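Long-range contact in N6 adenine specific DNA methylase (Encephalitozoon cuniculi, PDB 3Q87), which probably acts as the S-adenosylmethionine-dependent catalytic subunit of the Mtq2-Trm112 complex, which methylates the translation termination factor eRF1: residues T115-A126 against E154-K163. Numbering follows the deposited sequence.
Sequences TVGMLYLLVIEA and ETVYIIKGEK
With CG anti to the backbone N (chi1 -163°), E125 reaches across to T155 and Y157 at the start of strand 155-162, while Y157 turns its ring beside its own backbone N (chi1 -57°) and brings its hydroxyl to the E125 carboxylate. E125 OE1 accepts from Y157 OH at 2.9 Å through its anti lone pair and from T155 OG1 at 3.2 Å from above the carboxylate plane, so two donors fix one oxygen. V123 O lies at the edge of the Y157 ring, in its plane. E154 crosses I124 at about a right angle and receives the A126 backbone N on OE2 at 2.7 Å, a bent bond to the start of the 3-10 segment that follows strand 118-124.

From this end onward, strands 118-124 and 155-162 run antiparallel, L119/G161, L121/I159 and V123/Y157 being the hydrogen-bonded pairs. The bond from I159 N to L121 O is 2.7 Å long, and K163 N to G117 O adds a further rung at the far end. On the face of Y120 and K160, the lysine chain lies along the tyrosine, pointing the same way, with K160 CD 3.6 Å from Y120 CE1; both polar ends meet E20 OE1 of helix 8-20, the lysine as a salt bridge. M118 continues this row, its SD 4.0 Å from K160 CE and its methyl beside the E162 carboxylate. Farther along, L122 CD1 packs at 3.6 Å on V156 CG1, and L122 lies near N85, which binds S-adenosylmethionine. On the other face L119 covers G161, where CD1 sits 3.8 Å from G161 N.

Strand 118-124 also pairs with strand 81-84, and strand 155-162 with strand 142-150. The antiparallel strand 155-162, inserted between 118-124 and 142-150, gives the 3-2-1-4-5-7-6 order of the Rossmann-like class I methyltransferase fold.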
loop_
_atom_site.group_PDB
_atom_site.type_symbol
_atom_site.label_atom_id
_atom_site.label_comp_id
_atom_site.label_asym_id
_atom_site.label_seq_id
_atom_site.Cartn_x
_atom_site.Cartn_y
_atom_site.Cartn_z
ATOM N N THR B 115 -5.118 -5.078 10.274
ATOM C CA THR B 115 -6.078 -6.183 10.247
ATOM C C THR B 115 -5.788 -7.205 9.154
ATOM O O THR B 115 -6.539 -8.162 9.005
ATOM C CB THR B 115 -7.547 -5.692 10.070
ATOM O OG1 THR B 115 -7.705 -5.094 8.778
ATOM C CG2 THR B 115 -7.922 -4.676 11.142
ATOM N N VAL B 116 -4.716 -7.010 8.385
ATOM C CA VAL B 116 -4.401 -7.936 7.291
ATOM C C VAL B 116 -3.994 -9.299 7.839
ATOM O O VAL B 116 -3.664 -9.423 9.009
ATOM C CB VAL B 116 -3.269 -7.420 6.398
ATOM C CG1 VAL B 116 -3.699 -6.162 5.668
ATOM C CG2 VAL B 116 -2.011 -7.187 7.238
ATOM N N GLY B 117 -4.014 -10.316 6.988
ATOM C CA GLY B 117 -3.765 -11.675 7.434
ATOM C C GLY B 117 -2.340 -11.939 7.902
ATOM O O GLY B 117 -2.120 -12.786 8.767
ATOM N N MET B 118 -1.377 -11.215 7.335
ATOM C CA MET B 118 0.035 -11.432 7.647
ATOM C C MET B 118 0.828 -10.134 7.633
ATOM O O MET B 118 0.580 -9.260 6.804
ATOM C CB MET B 118 0.641 -12.391 6.630
ATOM C CG MET B 118 1.953 -13.021 7.074
ATOM S SD MET B 118 2.592 -14.103 5.783
ATOM C CE MET B 118 1.214 -15.233 5.620
ATOM N N LEU B 119 1.791 -10.013 8.540
ATOM C CA LEU B 119 2.627 -8.821 8.597
ATOM C C LEU B 119 4.067 -9.128 8.987
ATOM O O LEU B 119 4.342 -10.099 9.702
ATOM C CB LEU B 119 2.031 -7.781 9.553
ATOM C CG LEU B 119 1.843 -8.156 11.023
ATOM C CD1 LEU B 119 3.113 -7.917 11.832
ATOM C CD2 LEU B 119 0.690 -7.347 11.601
ATOM N N TYR B 120 4.982 -8.295 8.502
ATOM C CA TYR B 120 6.388 -8.363 8.906
ATOM C C TYR B 120 6.754 -6.982 9.445
ATOM O O TYR B 120 6.633 -5.982 8.733
ATOM C CB TYR B 120 7.270 -8.725 7.714
ATOM C CG TYR B 120 6.985 -10.102 7.151
ATOM C CD1 TYR B 120 7.616 -11.227 7.665
ATOM C CD2 TYR B 120 6.063 -10.281 6.124
ATOM C CE1 TYR B 120 7.350 -12.501 7.150
ATOM C CE2 TYR B 120 5.790 -11.547 5.608
ATOM C CZ TYR B 120 6.438 -12.650 6.127
ATOM O OH TYR B 120 6.167 -13.904 5.621
ATOM N N LEU B 121 7.171 -6.924 10.706
ATOM C CA LEU B 121 7.443 -5.649 11.367
ATOM C C LEU B 121 8.856 -5.636 11.942
ATOM O O LEU B 121 9.280 -6.606 12.548
ATOM C CB LEU B 121 6.428 -5.407 12.482
ATOM C CG LEU B 121 6.614 -4.160 13.349
ATOM C CD1 LEU B 121 6.376 -2.881 12.532
ATOM C CD2 LEU B 121 5.650 -4.215 14.538
ATOM N N LEU B 122 9.582 -4.540 11.745
ATOM C CA LEU B 122 10.909 -4.408 12.320
ATOM C C LEU B 122 10.845 -3.536 13.561
ATOM O O LEU B 122 10.177 -2.509 13.579
ATOM C CB LEU B 122 11.909 -3.819 11.314
ATOM C CG LEU B 122 13.356 -3.668 11.831
ATOM C CD1 LEU B 122 14.332 -3.684 10.676
ATOM C CD2 LEU B 122 13.561 -2.402 12.672
ATOM N N VAL B 123 11.555 -3.959 14.601
ATOM C CA VAL B 123 11.583 -3.240 15.849
ATOM C C VAL B 123 13.018 -3.307 16.381
ATOM O O VAL B 123 13.786 -4.141 15.943
ATOM C CB VAL B 123 10.596 -3.874 16.845
ATOM C CG1 VAL B 123 10.917 -3.447 18.235
ATOM C CG2 VAL B 123 9.150 -3.517 16.479
ATOM N N ILE B 124 13.388 -2.411 17.288
ATOM C CA ILE B 124 14.686 -2.510 17.945
ATOM C C ILE B 124 14.518 -2.783 19.442
ATOM O O ILE B 124 13.431 -2.647 19.981
ATOM C CB ILE B 124 15.552 -1.253 17.718
ATOM C CG1 ILE B 124 14.870 -0.020 18.306
ATOM C CG2 ILE B 124 15.847 -1.072 16.228
ATOM C CD1 ILE B 124 15.770 1.207 18.333
ATOM N N GLU B 125 15.601 -3.178 20.105
ATOM C CA GLU B 125 15.534 -3.571 21.508
ATOM C C GLU B 125 14.886 -2.485 22.365
ATOM O O GLU B 125 14.109 -2.778 23.280
ATOM C CB GLU B 125 16.933 -3.901 22.029
ATOM C CG GLU B 125 16.957 -4.703 23.317
ATOM C CD GLU B 125 18.334 -5.292 23.588
ATOM O OE1 GLU B 125 18.655 -6.362 23.018
ATOM O OE2 GLU B 125 19.099 -4.683 24.364
ATOM N N ALA B 126 15.190 -1.230 22.058
ATOM C CA ALA B 126 14.666 -0.124 22.853
ATOM C C ALA B 126 13.137 0.006 22.797
ATOM O O ALA B 126 12.523 0.579 23.704
ATOM C CB ALA B 126 15.337 1.177 22.461
ATOM N N GLU B 154 22.384 -0.766 17.430
ATOM C CA GLU B 154 21.447 -1.536 18.252
ATOM C C GLU B 154 21.192 -2.935 17.718
ATOM O O GLU B 154 21.894 -3.416 16.830
ATOM C CB GLU B 154 20.119 -0.779 18.438
ATOM C CG GLU B 154 19.259 -1.296 19.607
ATOM C CD GLU B 154 18.507 -0.184 20.322
ATOM O OE1 GLU B 154 18.863 1.000 20.130
ATOM O OE2 GLU B 154 17.567 -0.488 21.086
ATOM N N THR B 155 20.195 -3.597 18.283
ATOM C CA THR B 155 19.842 -4.934 17.838
ATOM C C THR B 155 18.455 -4.902 17.213
ATOM O O THR B 155 17.517 -4.343 17.771
ATOM C CB THR B 155 19.875 -5.946 18.993
ATOM O OG1 THR B 155 18.820 -5.650 19.914
ATOM C CG2 THR B 155 21.204 -5.870 19.730
ATOM N N VAL B 156 18.337 -5.516 16.049
ATOM C CA VAL B 156 17.108 -5.466 15.284
ATOM C C VAL B 156 16.303 -6.749 15.453
ATOM O O VAL B 156 16.861 -7.846 15.395
ATOM C CB VAL B 156 17.435 -5.272 13.795
ATOM C CG1 VAL B 156 16.251 -5.647 12.938
ATOM C CG2 VAL B 156 17.858 -3.853 13.544
ATOM N N TYR B 157 14.994 -6.606 15.654
ATOM C CA TYR B 157 14.080 -7.743 15.705
ATOM C C TYR B 157 13.049 -7.690 14.582
ATOM O O TYR B 157 12.342 -6.697 14.413
ATOM C CB TYR B 157 13.354 -7.786 17.049
ATOM C CG TYR B 157 14.282 -7.847 18.245
ATOM C CD1 TYR B 157 14.446 -9.027 18.964
ATOM C CD2 TYR B 157 14.994 -6.728 18.653
ATOM C CE1 TYR B 157 15.295 -9.092 20.058
ATOM C CE2 TYR B 157 15.845 -6.779 19.750
ATOM C CZ TYR B 157 15.991 -7.964 20.448
ATOM O OH TYR B 157 16.832 -8.021 21.534
ATOM N N ILE B 158 12.965 -8.763 13.814
ATOM C CA ILE B 158 11.953 -8.858 12.778
ATOM C C ILE B 158 10.793 -9.726 13.239
ATOM O O ILE B 158 10.925 -10.934 13.447
ATOM C CB ILE B 158 12.537 -9.391 11.479
ATOM C CG1 ILE B 158 13.573 -8.391 10.950
ATOM C CG2 ILE B 158 11.417 -9.659 10.465
ATOM C CD1 ILE B 158 14.420 -8.953 9.855
ATOM N N ILE B 159 9.650 -9.084 13.415
ATOM C CA ILE B 159 8.461 -9.762 13.892
ATOM C C ILE B 159 7.588 -10.223 12.737
ATOM O O ILE B 159 7.291 -9.449 11.832
ATOM C CB ILE B 159 7.670 -8.843 14.812
ATOM C CG1 ILE B 159 8.525 -8.467 16.015
ATOM C CG2 ILE B 159 6.401 -9.519 15.299
ATOM C CD1 ILE B 159 7.762 -7.688 17.074
ATOM N N LYS B 160 7.207 -11.496 12.749
ATOM C CA LYS B 160 6.233 -11.998 11.788
ATOM C C LYS B 160 4.915 -12.237 12.508
ATOM O O LYS B 160 4.883 -12.887 13.548
ATOM C CB LYS B 160 6.698 -13.279 11.102
ATOM C CG LYS B 160 5.618 -13.890 10.227
ATOM C CD LYS B 160 6.118 -15.069 9.410
ATOM C CE LYS B 160 4.983 -15.664 8.581
ATOM N NZ LYS B 160 5.434 -16.840 7.793
ATOM N N GLY B 161 3.834 -11.683 11.966
ATOM C CA GLY B 161 2.525 -11.826 12.576
ATOM C C GLY B 161 1.556 -12.458 11.611
ATOM O O GLY B 161 1.545 -12.128 10.425
ATOM N N GLU B 162 0.745 -13.382 12.104
ATOM C CA GLU B 162 -0.215 -14.047 11.239
ATOM C C GLU B 162 -1.500 -14.367 11.978
ATOM O O GLU B 162 -1.481 -14.830 13.116
ATOM C CB GLU B 162 0.380 -15.313 10.617
ATOM C CG GLU B 162 -0.448 -15.831 9.444
ATOM C CD GLU B 162 0.179 -17.019 8.734
ATOM O OE1 GLU B 162 1.311 -17.401 9.094
ATOM O OE2 GLU B 162 -0.468 -17.568 7.814
ATOM N N LYS B 163 -2.623 -14.085 11.335
ATOM C CA LYS B 163 -3.909 -14.492 11.879
ATOM C C LYS B 163 -4.189 -15.964 11.562
ATOM O O LYS B 163 -3.707 -16.505 10.561
ATOM C CB LYS B 163 -5.022 -13.583 11.356
ATOM C CG LYS B 163 -4.903 -12.164 11.900
ATOM C CD LYS B 163 -6.090 -11.297 11.506
ATOM C CE LYS B 163 -6.088 -9.989 12.292
ATOM N NZ LYS B 163 -7.449 -9.364 12.327
#